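Local coordinates for protein VP24 (White spot syndrome virus, PDB 5HLJ) that serves as a major envelope protein of the virus, probably held in the viral membrane by a transmembrane helix, at residues Ile25-Val37 with His79-Leu93. Sequence-based numbering, arbitrary orientation.
Sequences INGVARGNHFNFV and HTLNVNKAESKELEL
Three backbone carbonyls gather round ND2 of Asn32, whose side-chain amide reaches into the loop that leads to strand 90-93. The bond from ND2 to Glu90 O, at the strand start, is 2.8 Å, nearly straight at 167° and in the amide plane. The second, from ND2 to Glu87 O, is 3.1 Å and tilted from that plane. The third, to Asn84 O, is weak. These bonds fix the rotation of the buried amide, while CG2 of Val83 packs on its CB.

The rings of His33 and His79 form an offset stack, centroids 4.1 Å apart and planes at 23°. NE2 of His79 donates to Gly31 O at 2.7 Å, with the oxygen in the ring plane. Its other ring nitrogen, ND1, donates to Glu92 OE1 at 2.7 Å, consistent with a protonated ring. CG of Glu92 lies anti to the backbone N and the chain runs on extended, carrying the carboxylate to His79 and Thr80, whose N and OG1 bond OE2. Asp78 O holds NE2 of His33.

The backbones join at His33 and Glu92. Glu92 N donates to Asn32 O, and Phe34 N to Glu92 O. CD2 of Leu91 sits over the Phe34 ring face, 4.0 Å from its centroid, in a CH-pi contact. Leu93 meets the Phe36 ring through its methyls. Phe147 of strand 141-151 meets the Phe34 ring.

The segments 33-36 and 90-93 run at 40°, with a single parallel bridge. The contact joins the start of strand 90-99 to a beta hairpin with a type II turn at Ala29-Asn32 and a G1 beta bulge.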
loop_
_atom_site.group_PDB
_atom_site.type_symbol
_atom_site.label_atom_id
_atom_site.label_comp_id
_atom_site.label_asym_id
_atom_site.label_seq_id
_atom_site.Cartn_x
_atom_site.Cartn_y
_atom_site.Cartn_z
ATOM N N ILE A 25 -6.835 -0.641 15.459
ATOM C CA ILE A 25 -5.965 -1.300 16.442
ATOM C C ILE A 25 -5.252 -0.300 17.349
ATOM O O ILE A 25 -4.972 0.841 16.949
ATOM C CB ILE A 25 -4.863 -2.174 15.785
ATOM C CG1 ILE A 25 -3.935 -1.309 14.936
ATOM C CG2 ILE A 25 -5.448 -3.351 14.995
ATOM C CD1 ILE A 25 -2.889 -2.093 14.176
ATOM N N ASN A 26 -4.940 -0.740 18.566
ATOM C CA ASN A 26 -4.163 0.073 19.497
ATOM C C ASN A 26 -2.877 -0.622 19.937
ATOM O O ASN A 26 -2.853 -1.829 20.136
ATOM C CB ASN A 26 -4.995 0.425 20.736
ATOM C CG ASN A 26 -6.164 1.333 20.416
ATOM O OD1 ASN A 26 -5.981 2.480 20.023
ATOM N ND2 ASN A 26 -7.376 0.825 20.594
ATOM N N GLY A 27 -1.805 0.146 20.080
ATOM C CA GLY A 27 -0.597 -0.372 20.692
ATOM C C GLY A 27 -0.786 -0.627 22.181
ATOM O O GLY A 27 -1.492 0.116 22.857
ATOM N N VAL A 28 -0.167 -1.693 22.681
ATOM C CA VAL A 28 -0.137 -1.991 24.110
ATOM C C VAL A 28 1.309 -2.086 24.599
ATOM O O VAL A 28 1.981 -3.078 24.319
ATOM C CB VAL A 28 -0.843 -3.321 24.437
ATOM C CG1 VAL A 28 -0.815 -3.573 25.933
ATOM C CG2 VAL A 28 -2.263 -3.322 23.913
ATOM N N ALA A 29 1.779 -1.067 25.322
ATOM C CA ALA A 29 3.162 -1.028 25.832
ATOM C C ALA A 29 3.555 -2.320 26.561
ATOM O O ALA A 29 4.550 -2.952 26.218
ATOM C CB ALA A 29 3.363 0.189 26.753
ATOM N N ARG A 30 2.756 -2.723 27.544
ATOM C CA ARG A 30 3.033 -3.939 28.301
ATOM C C ARG A 30 2.706 -5.195 27.477
ATOM O O ARG A 30 1.547 -5.559 27.296
ATOM C CB ARG A 30 2.250 -3.942 29.620
ATOM C CG ARG A 30 2.687 -5.020 30.598
ATOM C CD ARG A 30 3.073 -4.425 31.955
ATOM N NE ARG A 30 3.591 -5.441 32.873
ATOM C CZ ARG A 30 3.452 -5.410 34.197
ATOM N NH1 ARG A 30 2.803 -4.407 34.781
ATOM N NH2 ARG A 30 3.965 -6.387 34.939
ATOM N N GLY A 31 3.746 -5.857 26.986
ATOM C CA GLY A 31 3.567 -7.039 26.162
ATOM C C GLY A 31 4.045 -6.797 24.742
ATOM O O GLY A 31 4.201 -7.749 23.964
ATOM N N ASN A 32 4.276 -5.520 24.414
ATOM C CA ASN A 32 4.749 -5.117 23.096
ATOM C C ASN A 32 3.843 -5.656 21.986
ATOM O O ASN A 32 4.308 -6.276 21.034
ATOM C CB ASN A 32 6.192 -5.589 22.893
ATOM C CG ASN A 32 7.193 -4.777 23.701
ATOM O OD1 ASN A 32 7.276 -4.904 24.917
ATOM N ND2 ASN A 32 7.973 -3.952 23.019
ATOM N N HIS A 33 2.542 -5.426 22.129
ATOM C CA HIS A 33 1.567 -5.933 21.178
ATOM C C HIS A 33 0.729 -4.848 20.504
ATOM O O HIS A 33 0.672 -3.704 20.957
ATOM C CB HIS A 33 0.615 -6.909 21.860
ATOM C CG HIS A 33 1.178 -8.280 22.042
ATOM N ND1 HIS A 33 1.545 -8.776 23.271
ATOM C CD2 HIS A 33 1.428 -9.265 21.147
ATOM C CE1 HIS A 33 1.992 -10.012 23.129
ATOM N NE2 HIS A 33 1.927 -10.332 21.850
ATOM N N PHE A 34 0.075 -5.234 19.416
ATOM C CA PHE A 34 -1.049 -4.473 18.902
ATOM C C PHE A 34 -2.289 -5.187 19.371
ATOM O O PHE A 34 -2.272 -6.394 19.533
ATOM C CB PHE A 34 -1.031 -4.370 17.374
ATOM C CG PHE A 34 -0.161 -3.280 16.858
ATOM C CD1 PHE A 34 -0.530 -1.951 17.016
ATOM C CD2 PHE A 34 1.027 -3.575 16.210
ATOM C CE1 PHE A 34 0.269 -0.938 16.532
ATOM C CE2 PHE A 34 1.834 -2.563 15.729
ATOM C CZ PHE A 34 1.459 -1.245 15.892
ATOM N N ASN A 35 -3.369 -4.450 19.573
ATOM C CA ASN A 35 -4.604 -5.042 20.067
ATOM C C ASN A 35 -5.807 -4.555 19.254
ATOM O O ASN A 35 -5.983 -3.345 19.058
ATOM C CB ASN A 35 -4.772 -4.702 21.555
ATOM C CG ASN A 35 -5.824 -5.553 22.235
ATOM O OD1 ASN A 35 -6.047 -6.707 21.864
ATOM N ND2 ASN A 35 -6.472 -4.986 23.244
ATOM N N PHE A 36 -6.620 -5.490 18.756
ATOM C CA PHE A 36 -7.805 -5.112 17.980
ATOM C C PHE A 36 -8.797 -4.304 18.811
ATOM O O PHE A 36 -8.851 -4.445 20.028
ATOM C CB PHE A 36 -8.526 -6.337 17.431
ATOM C CG PHE A 36 -7.804 -7.028 16.308
ATOM C CD1 PHE A 36 -7.466 -6.332 15.141
ATOM C CD2 PHE A 36 -7.499 -8.387 16.395
ATOM C CE1 PHE A 36 -6.812 -6.977 14.094
ATOM C CE2 PHE A 36 -6.842 -9.038 15.357
ATOM C CZ PHE A 36 -6.501 -8.323 14.198
ATOM N N VAL A 37 -9.572 -3.454 18.144
ATOM C CA VAL A 37 -10.826 -2.959 18.696
ATOM C C VAL A 37 -11.904 -3.937 18.250
ATOM O O VAL A 37 -11.998 -4.266 17.065
ATOM C CB VAL A 37 -11.154 -1.532 18.211
ATOM C CG1 VAL A 37 -12.576 -1.146 18.602
ATOM C CG2 VAL A 37 -10.139 -0.537 18.756
ATOM N N HIS A 79 4.468 -14.286 20.740
ATOM C CA HIS A 79 5.383 -13.518 19.895
ATOM C C HIS A 79 6.146 -14.424 18.943
ATOM O O HIS A 79 6.811 -15.358 19.392
ATOM C CB HIS A 79 6.420 -12.757 20.727
ATOM C CG HIS A 79 5.916 -11.505 21.366
ATOM N ND1 HIS A 79 5.803 -10.316 20.685
ATOM C CD2 HIS A 79 5.537 -11.245 22.642
ATOM C CE1 HIS A 79 5.357 -9.377 21.505
ATOM N NE2 HIS A 79 5.188 -9.923 22.701
ATOM N N THR A 80 6.102 -14.139 17.645
ATOM C CA THR A 80 7.003 -14.820 16.723
ATOM C C THR A 80 8.272 -14.000 16.539
ATOM O O THR A 80 9.196 -14.415 15.836
ATOM C CB THR A 80 6.372 -15.042 15.356
ATOM O OG1 THR A 80 6.020 -13.764 14.805
ATOM C CG2 THR A 80 5.133 -15.924 15.471
ATOM N N LEU A 81 8.300 -12.836 17.177
ATOM C CA LEU A 81 9.335 -11.836 16.965
ATOM C C LEU A 81 10.062 -11.474 18.262
ATOM O O LEU A 81 9.431 -11.338 19.306
ATOM C CB LEU A 81 8.709 -10.574 16.374
ATOM C CG LEU A 81 8.756 -10.196 14.891
ATOM C CD1 LEU A 81 8.875 -11.382 13.946
ATOM C CD2 LEU A 81 7.546 -9.302 14.557
ATOM N N ASN A 82 11.378 -11.287 18.193
ATOM C CA ASN A 82 12.120 -10.777 19.342
ATOM C C ASN A 82 11.865 -9.300 19.528
ATOM O O ASN A 82 12.579 -8.475 18.976
ATOM C CB ASN A 82 13.633 -10.973 19.201
ATOM C CG ASN A 82 14.036 -12.416 19.087
ATOM O OD1 ASN A 82 13.268 -13.335 19.415
ATOM N ND2 ASN A 82 15.263 -12.634 18.617
ATOM N N VAL A 83 10.861 -8.949 20.303
ATOM C CA VAL A 83 10.704 -7.557 20.655
ATOM C C VAL A 83 11.542 -7.231 21.889
ATOM O O VAL A 83 11.722 -8.067 22.777
ATOM C CB VAL A 83 9.236 -7.211 20.911
ATOM C CG1 VAL A 83 8.453 -7.213 19.578
ATOM C CG2 VAL A 83 8.647 -8.185 21.903
ATOM N N ASN A 84 12.060 -6.013 21.928
ATOM C CA ASN A 84 12.755 -5.527 23.102
ATOM C C ASN A 84 11.726 -5.086 24.136
ATOM O O ASN A 84 11.207 -3.962 24.092
ATOM C CB ASN A 84 13.713 -4.386 22.719
ATOM C CG ASN A 84 14.436 -3.788 23.916
ATOM O OD1 ASN A 84 14.286 -4.251 25.048
ATOM N ND2 ASN A 84 15.230 -2.753 23.667
ATOM N N LYS A 85 11.438 -5.977 25.077
ATOM C CA LYS A 85 10.422 -5.709 26.089
ATOM C C LYS A 85 10.866 -4.640 27.090
ATOM O O LYS A 85 10.060 -4.159 27.873
ATOM C CB LYS A 85 10.050 -7.011 26.793
ATOM C CG LYS A 85 9.923 -8.174 25.810
ATOM C CD LYS A 85 9.209 -9.376 26.391
ATOM C CE LYS A 85 9.201 -10.542 25.399
ATOM N NZ LYS A 85 8.320 -11.657 25.850
ATOM N N ALA A 86 12.135 -4.231 27.035
ATOM C CA ALA A 86 12.616 -3.130 27.877
ATOM C C ALA A 86 12.039 -1.775 27.463
ATOM O O ALA A 86 12.090 -0.813 28.231
ATOM C CB ALA A 86 14.134 -3.068 27.853
ATOM N N GLU A 87 11.528 -1.697 26.234
ATOM C CA GLU A 87 10.922 -0.473 25.716
ATOM C C GLU A 87 9.611 -0.812 25.036
ATOM O O GLU A 87 9.199 -1.974 25.034
ATOM C CB GLU A 87 11.850 0.224 24.735
ATOM C CG GLU A 87 13.115 0.779 25.340
ATOM C CD GLU A 87 14.188 1.026 24.295
ATOM O OE1 GLU A 87 13.997 1.913 23.437
ATOM O OE2 GLU A 87 15.225 0.327 24.324
ATOM N N SER A 88 8.954 0.184 24.446
ATOM C CA SER A 88 7.724 -0.107 23.717
ATOM C C SER A 88 7.765 0.457 22.289
ATOM O O SER A 88 6.798 1.068 21.839
ATOM C CB SER A 88 6.510 0.433 24.478
ATOM O OG SER A 88 6.655 1.817 24.730
ATOM N N LYS A 89 8.884 0.230 21.596
ATOM C CA LYS A 89 9.090 0.679 20.215
ATOM C C LYS A 89 8.842 -0.441 19.218
ATOM O O LYS A 89 8.422 -0.197 18.080
ATOM C CB LYS A 89 10.509 1.215 20.014
ATOM C CG LYS A 89 10.792 2.406 20.857
ATOM C CD LYS A 89 12.193 2.930 20.686
ATOM C CE LYS A 89 12.444 3.999 21.750
ATOM N NZ LYS A 89 13.608 4.860 21.454
ATOM N N GLU A 90 9.109 -1.666 19.651
ATOM C CA GLU A 90 8.974 -2.832 18.795
ATOM C C GLU A 90 7.714 -3.593 19.161
ATOM O O GLU A 90 7.606 -4.125 20.260
ATOM C CB GLU A 90 10.212 -3.718 18.911
ATOM C CG GLU A 90 11.499 -2.949 18.676
ATOM C CD GLU A 90 12.752 -3.828 18.685
ATOM O OE1 GLU A 90 12.732 -4.931 19.288
ATOM O OE2 GLU A 90 13.758 -3.406 18.068
ATOM N N LEU A 91 6.751 -3.613 18.240
ATOM C CA LEU A 91 5.417 -4.147 18.526
ATOM C C LEU A 91 5.030 -5.252 17.568
ATOM O O LEU A 91 5.451 -5.270 16.412
ATOM C CB LEU A 91 4.364 -3.038 18.464
ATOM C CG LEU A 91 3.981 -2.316 19.756
ATOM C CD1 LEU A 91 5.204 -1.724 20.433
ATOM C CD2 LEU A 91 2.947 -1.219 19.474
ATOM N N GLU A 92 4.212 -6.174 18.049
ATOM C CA GLU A 92 3.778 -7.271 17.208
ATOM C C GLU A 92 2.270 -7.464 17.324
ATOM O O GLU A 92 1.697 -7.361 18.404
ATOM C CB GLU A 92 4.534 -8.547 17.580
ATOM C CG GLU A 92 4.204 -9.771 16.717
ATOM C CD GLU A 92 4.995 -11.014 17.118
ATOM O OE1 GLU A 92 5.879 -10.925 18.009
ATOM O OE2 GLU A 92 4.731 -12.092 16.545
ATOM N N LEU A 93 1.616 -7.677 16.194
ATOM C CA LEU A 93 0.259 -8.195 16.210
ATOM C C LEU A 93 0.355 -9.722 16.159
ATOM O O LEU A 93 0.908 -10.275 15.212
ATOM C CB LEU A 93 -0.570 -7.668 15.027
ATOM C CG LEU A 93 -1.923 -8.381 14.914
ATOM C CD1 LEU A 93 -2.887 -7.917 16.028
ATOM C CD2 LEU A 93 -2.540 -8.243 13.528
HETATM O O HOH W 1 -0.963 -8.393 19.276
#